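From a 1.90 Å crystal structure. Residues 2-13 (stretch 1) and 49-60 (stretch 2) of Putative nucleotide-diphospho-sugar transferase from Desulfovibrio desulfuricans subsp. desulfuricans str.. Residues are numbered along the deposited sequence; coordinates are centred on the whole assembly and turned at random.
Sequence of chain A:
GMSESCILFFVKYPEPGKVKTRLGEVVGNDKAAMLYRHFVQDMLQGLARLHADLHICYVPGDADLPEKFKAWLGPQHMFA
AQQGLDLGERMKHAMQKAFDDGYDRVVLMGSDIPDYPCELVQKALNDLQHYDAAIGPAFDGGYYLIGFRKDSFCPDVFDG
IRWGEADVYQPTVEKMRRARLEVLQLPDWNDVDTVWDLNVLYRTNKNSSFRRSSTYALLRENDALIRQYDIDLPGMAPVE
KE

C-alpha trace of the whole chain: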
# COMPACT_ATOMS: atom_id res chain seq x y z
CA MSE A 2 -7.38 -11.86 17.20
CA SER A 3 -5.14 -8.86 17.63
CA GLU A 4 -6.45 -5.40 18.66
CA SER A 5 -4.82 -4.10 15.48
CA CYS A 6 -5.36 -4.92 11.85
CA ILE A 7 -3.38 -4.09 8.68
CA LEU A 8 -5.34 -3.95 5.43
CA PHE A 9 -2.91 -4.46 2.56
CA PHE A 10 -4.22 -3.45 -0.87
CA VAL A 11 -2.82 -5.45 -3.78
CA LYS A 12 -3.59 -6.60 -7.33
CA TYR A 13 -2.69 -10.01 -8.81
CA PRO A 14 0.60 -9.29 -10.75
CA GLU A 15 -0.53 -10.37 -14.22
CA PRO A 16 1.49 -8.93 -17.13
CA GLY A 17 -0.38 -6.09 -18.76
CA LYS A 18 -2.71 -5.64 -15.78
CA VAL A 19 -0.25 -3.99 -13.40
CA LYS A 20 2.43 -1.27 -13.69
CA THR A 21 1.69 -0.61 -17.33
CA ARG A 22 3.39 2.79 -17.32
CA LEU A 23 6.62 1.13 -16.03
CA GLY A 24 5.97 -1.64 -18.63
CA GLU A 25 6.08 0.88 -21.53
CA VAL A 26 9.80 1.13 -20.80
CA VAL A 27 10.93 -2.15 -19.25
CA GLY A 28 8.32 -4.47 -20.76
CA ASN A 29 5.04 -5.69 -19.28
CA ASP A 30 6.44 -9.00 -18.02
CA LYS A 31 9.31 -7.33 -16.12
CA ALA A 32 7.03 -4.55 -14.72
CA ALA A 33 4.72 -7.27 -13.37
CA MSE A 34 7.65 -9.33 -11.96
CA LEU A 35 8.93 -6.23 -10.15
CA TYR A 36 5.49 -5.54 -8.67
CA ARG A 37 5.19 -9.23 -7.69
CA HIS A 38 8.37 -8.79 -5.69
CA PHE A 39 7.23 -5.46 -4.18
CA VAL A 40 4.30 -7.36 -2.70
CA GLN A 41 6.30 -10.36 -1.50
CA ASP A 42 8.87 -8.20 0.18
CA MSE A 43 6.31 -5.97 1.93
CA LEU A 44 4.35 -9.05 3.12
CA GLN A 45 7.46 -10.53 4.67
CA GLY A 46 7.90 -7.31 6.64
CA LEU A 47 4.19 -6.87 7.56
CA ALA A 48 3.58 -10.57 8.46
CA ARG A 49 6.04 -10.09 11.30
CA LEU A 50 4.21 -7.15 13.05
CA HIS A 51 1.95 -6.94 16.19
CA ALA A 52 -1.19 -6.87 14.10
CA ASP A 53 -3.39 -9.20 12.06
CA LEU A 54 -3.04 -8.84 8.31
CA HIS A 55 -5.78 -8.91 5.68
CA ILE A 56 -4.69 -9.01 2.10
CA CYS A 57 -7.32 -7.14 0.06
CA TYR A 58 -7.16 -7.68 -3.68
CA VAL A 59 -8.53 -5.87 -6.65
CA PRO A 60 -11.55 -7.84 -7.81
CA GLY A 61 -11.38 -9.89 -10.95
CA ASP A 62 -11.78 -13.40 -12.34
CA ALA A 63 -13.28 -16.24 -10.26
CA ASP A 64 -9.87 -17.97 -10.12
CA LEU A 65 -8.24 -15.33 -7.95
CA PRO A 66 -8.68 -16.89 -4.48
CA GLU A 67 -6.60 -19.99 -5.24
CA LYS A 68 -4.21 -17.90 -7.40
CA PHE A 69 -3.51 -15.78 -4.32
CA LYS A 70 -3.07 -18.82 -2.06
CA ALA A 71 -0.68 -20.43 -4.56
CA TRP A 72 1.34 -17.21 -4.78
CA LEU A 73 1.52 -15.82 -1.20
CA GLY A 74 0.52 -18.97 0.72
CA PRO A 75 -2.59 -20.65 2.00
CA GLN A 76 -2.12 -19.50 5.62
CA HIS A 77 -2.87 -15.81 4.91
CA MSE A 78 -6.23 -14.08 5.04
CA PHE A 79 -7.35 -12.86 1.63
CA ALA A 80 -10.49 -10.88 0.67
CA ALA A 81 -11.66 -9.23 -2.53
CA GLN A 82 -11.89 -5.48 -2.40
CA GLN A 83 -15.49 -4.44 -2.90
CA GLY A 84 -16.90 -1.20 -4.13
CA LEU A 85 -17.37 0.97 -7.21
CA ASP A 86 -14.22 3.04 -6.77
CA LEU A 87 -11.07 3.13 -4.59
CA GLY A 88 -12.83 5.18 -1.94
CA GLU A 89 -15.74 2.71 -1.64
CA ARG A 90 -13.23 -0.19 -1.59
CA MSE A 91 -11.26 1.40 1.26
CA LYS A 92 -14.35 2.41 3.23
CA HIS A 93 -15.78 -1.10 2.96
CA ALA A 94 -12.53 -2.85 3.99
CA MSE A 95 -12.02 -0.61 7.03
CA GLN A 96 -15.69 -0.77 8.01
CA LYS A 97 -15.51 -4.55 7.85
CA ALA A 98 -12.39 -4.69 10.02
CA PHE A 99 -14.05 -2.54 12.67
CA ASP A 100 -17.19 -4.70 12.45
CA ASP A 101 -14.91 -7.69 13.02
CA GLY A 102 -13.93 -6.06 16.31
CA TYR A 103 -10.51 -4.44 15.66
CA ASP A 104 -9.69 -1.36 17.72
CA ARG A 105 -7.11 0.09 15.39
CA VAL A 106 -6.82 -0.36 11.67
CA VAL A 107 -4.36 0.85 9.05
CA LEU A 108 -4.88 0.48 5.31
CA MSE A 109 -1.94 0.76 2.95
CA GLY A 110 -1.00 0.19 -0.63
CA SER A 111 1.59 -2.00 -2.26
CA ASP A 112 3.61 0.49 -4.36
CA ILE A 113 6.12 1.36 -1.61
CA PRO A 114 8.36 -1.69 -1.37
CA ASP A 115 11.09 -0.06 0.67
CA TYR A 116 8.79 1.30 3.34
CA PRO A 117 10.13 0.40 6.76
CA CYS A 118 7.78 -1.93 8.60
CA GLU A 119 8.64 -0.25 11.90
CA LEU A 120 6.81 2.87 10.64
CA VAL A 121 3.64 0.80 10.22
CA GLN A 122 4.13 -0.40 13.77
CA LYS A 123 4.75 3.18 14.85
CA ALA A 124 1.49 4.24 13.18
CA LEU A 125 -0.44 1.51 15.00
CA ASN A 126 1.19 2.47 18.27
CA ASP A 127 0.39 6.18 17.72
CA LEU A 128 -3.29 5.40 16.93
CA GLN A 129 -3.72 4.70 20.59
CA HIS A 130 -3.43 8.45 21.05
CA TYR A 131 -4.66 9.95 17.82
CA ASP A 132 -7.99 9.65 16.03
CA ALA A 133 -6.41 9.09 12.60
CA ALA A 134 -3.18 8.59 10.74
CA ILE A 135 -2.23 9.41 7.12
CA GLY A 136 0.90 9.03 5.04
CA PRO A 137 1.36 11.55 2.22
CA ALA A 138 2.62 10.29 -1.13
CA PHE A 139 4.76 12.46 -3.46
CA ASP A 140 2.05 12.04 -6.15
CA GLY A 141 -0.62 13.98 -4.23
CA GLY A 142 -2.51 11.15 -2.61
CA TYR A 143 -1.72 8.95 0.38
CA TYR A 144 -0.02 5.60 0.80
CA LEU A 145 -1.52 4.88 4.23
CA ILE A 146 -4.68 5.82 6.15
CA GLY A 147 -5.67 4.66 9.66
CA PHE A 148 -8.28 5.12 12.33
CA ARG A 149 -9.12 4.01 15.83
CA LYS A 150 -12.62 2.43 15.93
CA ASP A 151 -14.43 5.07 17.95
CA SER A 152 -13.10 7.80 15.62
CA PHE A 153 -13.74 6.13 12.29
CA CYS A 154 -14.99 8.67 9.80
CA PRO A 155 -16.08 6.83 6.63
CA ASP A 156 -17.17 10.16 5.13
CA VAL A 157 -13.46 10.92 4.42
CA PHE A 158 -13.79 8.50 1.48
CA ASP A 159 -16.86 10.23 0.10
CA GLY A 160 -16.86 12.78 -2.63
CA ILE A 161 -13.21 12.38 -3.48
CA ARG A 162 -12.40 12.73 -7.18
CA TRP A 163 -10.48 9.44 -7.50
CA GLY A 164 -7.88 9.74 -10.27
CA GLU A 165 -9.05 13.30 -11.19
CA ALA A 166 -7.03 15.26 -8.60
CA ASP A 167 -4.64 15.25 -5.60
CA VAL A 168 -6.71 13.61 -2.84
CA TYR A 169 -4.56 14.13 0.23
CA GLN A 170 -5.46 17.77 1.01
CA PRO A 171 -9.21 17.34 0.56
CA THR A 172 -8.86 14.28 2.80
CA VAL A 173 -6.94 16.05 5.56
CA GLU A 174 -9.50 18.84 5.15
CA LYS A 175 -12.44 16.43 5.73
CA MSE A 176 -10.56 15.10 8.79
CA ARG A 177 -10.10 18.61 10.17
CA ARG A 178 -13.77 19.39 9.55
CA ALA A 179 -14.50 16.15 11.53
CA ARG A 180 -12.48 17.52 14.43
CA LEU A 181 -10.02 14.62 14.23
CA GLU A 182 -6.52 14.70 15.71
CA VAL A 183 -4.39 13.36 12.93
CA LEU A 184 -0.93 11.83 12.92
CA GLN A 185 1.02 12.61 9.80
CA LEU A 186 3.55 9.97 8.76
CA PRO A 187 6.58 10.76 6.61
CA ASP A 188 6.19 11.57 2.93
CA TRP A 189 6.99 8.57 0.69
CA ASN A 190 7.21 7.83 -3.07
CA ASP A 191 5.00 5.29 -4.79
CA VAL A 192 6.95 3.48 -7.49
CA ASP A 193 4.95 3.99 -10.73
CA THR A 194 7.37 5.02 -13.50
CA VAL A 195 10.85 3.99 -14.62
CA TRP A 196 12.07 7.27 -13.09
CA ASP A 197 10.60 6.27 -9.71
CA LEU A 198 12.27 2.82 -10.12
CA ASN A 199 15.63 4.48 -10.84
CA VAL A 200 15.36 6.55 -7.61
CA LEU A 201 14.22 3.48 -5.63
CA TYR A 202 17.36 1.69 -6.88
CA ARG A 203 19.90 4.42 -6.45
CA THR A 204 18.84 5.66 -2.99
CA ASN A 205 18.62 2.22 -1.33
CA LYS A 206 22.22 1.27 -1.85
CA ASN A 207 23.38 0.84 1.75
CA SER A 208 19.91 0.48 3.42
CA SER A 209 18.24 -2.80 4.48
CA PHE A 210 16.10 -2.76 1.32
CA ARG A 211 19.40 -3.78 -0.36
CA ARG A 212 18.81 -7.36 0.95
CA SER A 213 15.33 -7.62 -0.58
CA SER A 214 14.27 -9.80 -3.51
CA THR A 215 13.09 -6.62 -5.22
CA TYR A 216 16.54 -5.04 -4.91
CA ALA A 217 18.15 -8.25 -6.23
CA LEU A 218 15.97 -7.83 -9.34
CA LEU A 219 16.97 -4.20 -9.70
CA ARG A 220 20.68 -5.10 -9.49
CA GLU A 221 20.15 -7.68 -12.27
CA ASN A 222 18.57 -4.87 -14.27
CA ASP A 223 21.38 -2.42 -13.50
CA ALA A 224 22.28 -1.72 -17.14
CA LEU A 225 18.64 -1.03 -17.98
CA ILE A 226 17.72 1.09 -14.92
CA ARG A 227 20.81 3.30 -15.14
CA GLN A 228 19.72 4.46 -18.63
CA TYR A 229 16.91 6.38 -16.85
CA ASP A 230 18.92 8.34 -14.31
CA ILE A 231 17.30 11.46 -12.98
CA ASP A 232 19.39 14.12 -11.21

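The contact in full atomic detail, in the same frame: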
# COMPACT_ATOMS: atom_id res chain seq x y z
N MSE A 2 -7.77 -12.93 18.16
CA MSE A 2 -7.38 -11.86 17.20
C MSE A 2 -6.72 -10.68 17.92
O MSE A 2 -6.92 -10.42 19.11
CB MSE A 2 -8.58 -11.40 16.35
CG MSE A 2 -9.52 -10.42 17.00
SE MSE A 2 -10.97 -9.87 15.76
CE MSE A 2 -11.11 -8.04 16.41
N SER A 3 -5.85 -10.03 17.16
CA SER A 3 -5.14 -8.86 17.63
C SER A 3 -6.10 -7.68 17.85
O SER A 3 -7.22 -7.72 17.38
CB SER A 3 -4.08 -8.49 16.57
OG SER A 3 -3.40 -7.32 16.96
N GLU A 4 -5.68 -6.65 18.59
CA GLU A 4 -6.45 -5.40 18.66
C GLU A 4 -6.28 -4.55 17.41
O GLU A 4 -7.07 -3.65 17.15
CB GLU A 4 -5.97 -4.52 19.82
CG GLU A 4 -6.17 -5.12 21.20
CD GLU A 4 -5.62 -4.19 22.28
OE1 GLU A 4 -5.29 -3.02 21.94
OE2 GLU A 4 -5.52 -4.63 23.45
N SER A 5 -5.23 -4.87 16.65
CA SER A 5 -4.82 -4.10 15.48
C SER A 5 -4.93 -4.92 14.22
O SER A 5 -4.66 -6.12 14.23
CB SER A 5 -3.36 -3.68 15.60
OG SER A 5 -3.20 -2.64 16.53
N CYS A 6 -5.30 -4.27 13.14
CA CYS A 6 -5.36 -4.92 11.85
C CYS A 6 -4.72 -4.06 10.75
O CYS A 6 -4.86 -2.84 10.74
CB CYS A 6 -6.81 -5.25 11.45
SG CYS A 6 -6.84 -6.44 10.04
N ILE A 7 -3.97 -4.72 9.87
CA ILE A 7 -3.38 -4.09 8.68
C ILE A 7 -4.11 -4.59 7.45
O ILE A 7 -4.22 -5.80 7.22
CB ILE A 7 -1.89 -4.42 8.48
CG1 ILE A 7 -1.04 -3.97 9.67
CG2 ILE A 7 -1.38 -3.83 7.17
CD1 ILE A 7 0.28 -4.79 9.78
N LEU A 8 -4.70 -3.65 6.71
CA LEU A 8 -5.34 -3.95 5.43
C LEU A 8 -4.38 -3.56 4.32
O LEU A 8 -4.04 -2.38 4.15
CB LEU A 8 -6.64 -3.21 5.27
CG LEU A 8 -7.63 -3.31 6.42
CD1 LEU A 8 -8.85 -2.38 6.20
CD2 LEU A 8 -8.01 -4.79 6.67
N PHE A 9 -3.97 -4.57 3.58
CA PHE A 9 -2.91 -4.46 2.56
C PHE A 9 -3.50 -4.63 1.16
O PHE A 9 -3.93 -5.69 0.78
CB PHE A 9 -1.81 -5.47 2.90
CG PHE A 9 -0.58 -5.43 1.98
CD1 PHE A 9 -0.00 -4.23 1.59
CD2 PHE A 9 0.04 -6.61 1.57
CE1 PHE A 9 1.17 -4.21 0.83
CE2 PHE A 9 1.22 -6.57 0.77
CZ PHE A 9 1.74 -5.35 0.39
N PHE A 10 -3.56 -3.53 0.43
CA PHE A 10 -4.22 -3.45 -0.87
C PHE A 10 -3.25 -3.78 -1.98
O PHE A 10 -2.20 -3.14 -2.14
CB PHE A 10 -4.85 -2.05 -1.06
CG PHE A 10 -6.26 -1.92 -0.57
CD1 PHE A 10 -6.67 -2.48 0.64
CD2 PHE A 10 -7.20 -1.18 -1.31
CE1 PHE A 10 -7.98 -2.39 1.04
CE2 PHE A 10 -8.50 -1.03 -0.87
CZ PHE A 10 -8.90 -1.64 0.29
N VAL A 11 -3.62 -4.83 -2.73
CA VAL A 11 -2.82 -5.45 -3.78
C VAL A 11 -3.67 -5.78 -5.02
O VAL A 11 -4.88 -5.74 -4.98
CB VAL A 11 -2.15 -6.79 -3.25
CG1 VAL A 11 -1.24 -6.53 -2.00
CG2 VAL A 11 -3.23 -7.89 -2.92
N LYS A 12 -3.01 -6.02 -6.12
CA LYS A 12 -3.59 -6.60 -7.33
C LYS A 12 -2.74 -7.81 -7.79
O LYS A 12 -1.51 -7.82 -7.65
CB LYS A 12 -3.68 -5.57 -8.46
CG LYS A 12 -4.38 -6.04 -9.70
CD LYS A 12 -4.69 -4.92 -10.67
CE LYS A 12 -5.38 -5.48 -11.94
NZ LYS A 12 -5.60 -4.36 -12.87
N TYR A 13 -3.42 -8.84 -8.32
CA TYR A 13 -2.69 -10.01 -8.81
C TYR A 13 -1.75 -9.50 -9.92
O TYR A 13 -2.18 -8.79 -10.82
CB TYR A 13 -3.58 -11.16 -9.31
CG TYR A 13 -2.73 -12.37 -9.47
CD1 TYR A 13 -2.47 -13.20 -8.38
CD2 TYR A 13 -2.11 -12.66 -10.70
CE1 TYR A 13 -1.60 -14.31 -8.49
CE2 TYR A 13 -1.24 -13.76 -10.83
CZ TYR A 13 -0.98 -14.56 -9.70
OH TYR A 13 -0.12 -15.64 -9.77
N ARG A 49 5.32 -9.99 10.04
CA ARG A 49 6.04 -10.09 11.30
C ARG A 49 5.56 -9.11 12.38
O ARG A 49 6.05 -9.18 13.51
CB ARG A 49 7.55 -9.92 11.07
CG ARG A 49 8.21 -11.07 10.24
CD ARG A 49 9.67 -10.76 9.80
N LEU A 50 4.62 -8.20 12.08
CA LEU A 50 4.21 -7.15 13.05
C LEU A 50 3.22 -7.60 14.13
O LEU A 50 2.76 -8.70 14.06
CB LEU A 50 3.60 -5.94 12.37
CG LEU A 50 4.55 -5.28 11.36
CD1 LEU A 50 3.87 -4.12 10.68
CD2 LEU A 50 5.86 -4.89 12.08
N HIS A 51 2.89 -6.69 15.06
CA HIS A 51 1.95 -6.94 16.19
C HIS A 51 0.56 -6.49 15.74
O HIS A 51 -0.03 -5.52 16.27
CB HIS A 51 2.34 -6.16 17.46
N ALA A 52 0.05 -7.21 14.75
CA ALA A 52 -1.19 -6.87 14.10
C ALA A 52 -1.58 -8.02 13.18
O ALA A 52 -0.71 -8.65 12.60
CB ALA A 52 -1.06 -5.59 13.32
N ASP A 53 -2.88 -8.25 13.03
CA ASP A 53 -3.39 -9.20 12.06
C ASP A 53 -3.30 -8.52 10.69
O ASP A 53 -3.39 -7.28 10.55
CB ASP A 53 -4.85 -9.58 12.33
CG ASP A 53 -5.04 -10.42 13.60
OD1 ASP A 53 -4.06 -10.98 14.14
OD2 ASP A 53 -6.20 -10.56 14.02
N LEU A 54 -3.16 -9.35 9.68
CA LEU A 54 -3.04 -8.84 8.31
C LEU A 54 -4.08 -9.43 7.37
O LEU A 54 -4.31 -10.63 7.34
CB LEU A 54 -1.64 -9.11 7.81
CG LEU A 54 -1.32 -8.80 6.35
CD1 LEU A 54 -1.12 -7.31 6.21
CD2 LEU A 54 -0.06 -9.58 5.91
N HIS A 55 -4.78 -8.53 6.69
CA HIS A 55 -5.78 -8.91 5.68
C HIS A 55 -5.33 -8.41 4.35
O HIS A 55 -5.17 -7.20 4.17
CB HIS A 55 -7.13 -8.31 5.99
CG HIS A 55 -7.74 -8.86 7.23
ND1 HIS A 55 -9.05 -8.67 7.56
CD2 HIS A 55 -7.22 -9.62 8.22
CE1 HIS A 55 -9.32 -9.29 8.69
NE2 HIS A 55 -8.22 -9.89 9.10
N ILE A 56 -5.13 -9.34 3.42
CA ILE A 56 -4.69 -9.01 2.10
C ILE A 56 -5.92 -8.81 1.22
O ILE A 56 -6.70 -9.74 0.96
CB ILE A 56 -3.75 -10.10 1.52
CG1 ILE A 56 -2.49 -10.27 2.40
CG2 ILE A 56 -3.38 -9.78 0.05
CD1 ILE A 56 -1.69 -11.54 2.09
N CYS A 57 -6.10 -7.57 0.78
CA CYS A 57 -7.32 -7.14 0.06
C CYS A 57 -7.00 -6.85 -1.39
O CYS A 57 -6.29 -5.88 -1.69
CB CYS A 57 -7.91 -5.89 0.73
SG CYS A 57 -8.31 -6.08 2.47
N TYR A 58 -7.50 -7.72 -2.28
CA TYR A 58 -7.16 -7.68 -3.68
C TYR A 58 -8.23 -7.11 -4.62
O TYR A 58 -9.45 -7.24 -4.44
CB TYR A 58 -6.75 -9.07 -4.16
CG TYR A 58 -7.80 -10.16 -4.05
CD1 TYR A 58 -8.73 -10.34 -5.05
CD2 TYR A 58 -7.82 -11.05 -2.96
CE1 TYR A 58 -9.63 -11.34 -4.97
CE2 TYR A 58 -8.74 -12.04 -2.88
CZ TYR A 58 -9.64 -12.18 -3.87
OH TYR A 58 -10.57 -13.20 -3.82
N VAL A 59 -7.71 -6.45 -5.63
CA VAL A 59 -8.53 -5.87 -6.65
C VAL A 59 -9.36 -7.00 -7.24
O VAL A 59 -8.81 -8.07 -7.62
CB VAL A 59 -7.70 -5.15 -7.72
CG1 VAL A 59 -8.53 -4.75 -8.94
CG2 VAL A 59 -6.98 -3.91 -7.11
N PRO A 60 -10.69 -6.79 -7.32
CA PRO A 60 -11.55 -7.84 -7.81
C PRO A 60 -11.32 -8.16 -9.26
O PRO A 60 -10.93 -7.32 -10.07
CB PRO A 60 -12.95 -7.28 -7.58
CG PRO A 60 -12.83 -5.91 -7.39
CD PRO A 60 -11.48 -5.64 -6.84
O HOH W 1 -2.35 -4.99 18.37
O HOH W 2 -6.38 -8.91 -8.39

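Two neighbouring parallel strands pair in register from Cys 6 with Asp 53 to Val 11 with Tyr 58; their axes cross at -22°, and the two stretches together bury 916 Å². Ile 7, Asp 53 and Cys 57 cover the most surface. Ile 7 is gripped through its backbone from both ends: its N donates to Asp 53 O (2.7 Å), and its O accepts from His 55 N (2.8 Å), both nearly straight. Its side chain (chi1 m, chi2 t) lies on the sheet face shared with Leu 54, Phe 9 and Ile 56. There Ile 7 CG2 packs on Leu 54 CD1 (3.6 Å), while Ile 7 CD1 reaches Leu 50 CD1 (3.8 Å) and Ala 52 CB (3.9 Å), so this one side chain packs against both Leu 54 and the segment that leads into the second strand. Leu 54 CD1 also meets Phe 9 CB (3.8 Å), and farther along Val 11 CG2 touches Ile 56 CG2 (3.5 Å).

Asp 53 starts the ladder, its N donating to Ser 5 O (3.0 Å). Its carboxylate adds a side-chain hydrogen bond before the first backbone pairing: Asp 53 OD2 accepts from Ser 3 N at 3.2 Å, tying down the incoming loop. Elsewhere around Ser 3, water 1 lies 2.9 Å from Ser 3 OG and 3.1 Å from Ser 5 OG, and donates to His 51 O (3.2 Å).

Cys 57 repeats the backbone pattern, its N bonding to Phe 9 O (2.9 Å) and its O receiving Val 11 N (3.1 Å). Cys 57 CB lies 3.5 Å from Phe 10 CE1, approaching the ring obliquely. On this same face Cys 6 SG sits over the His 55 ring, 3.7 Å from its centroid and 9° off the normal. The ladder closes with Val 59 N to Val 11 O (3.0 Å); water 2 then links Val 59 O (2.7 Å) to Tyr 13 N (3.0 Å).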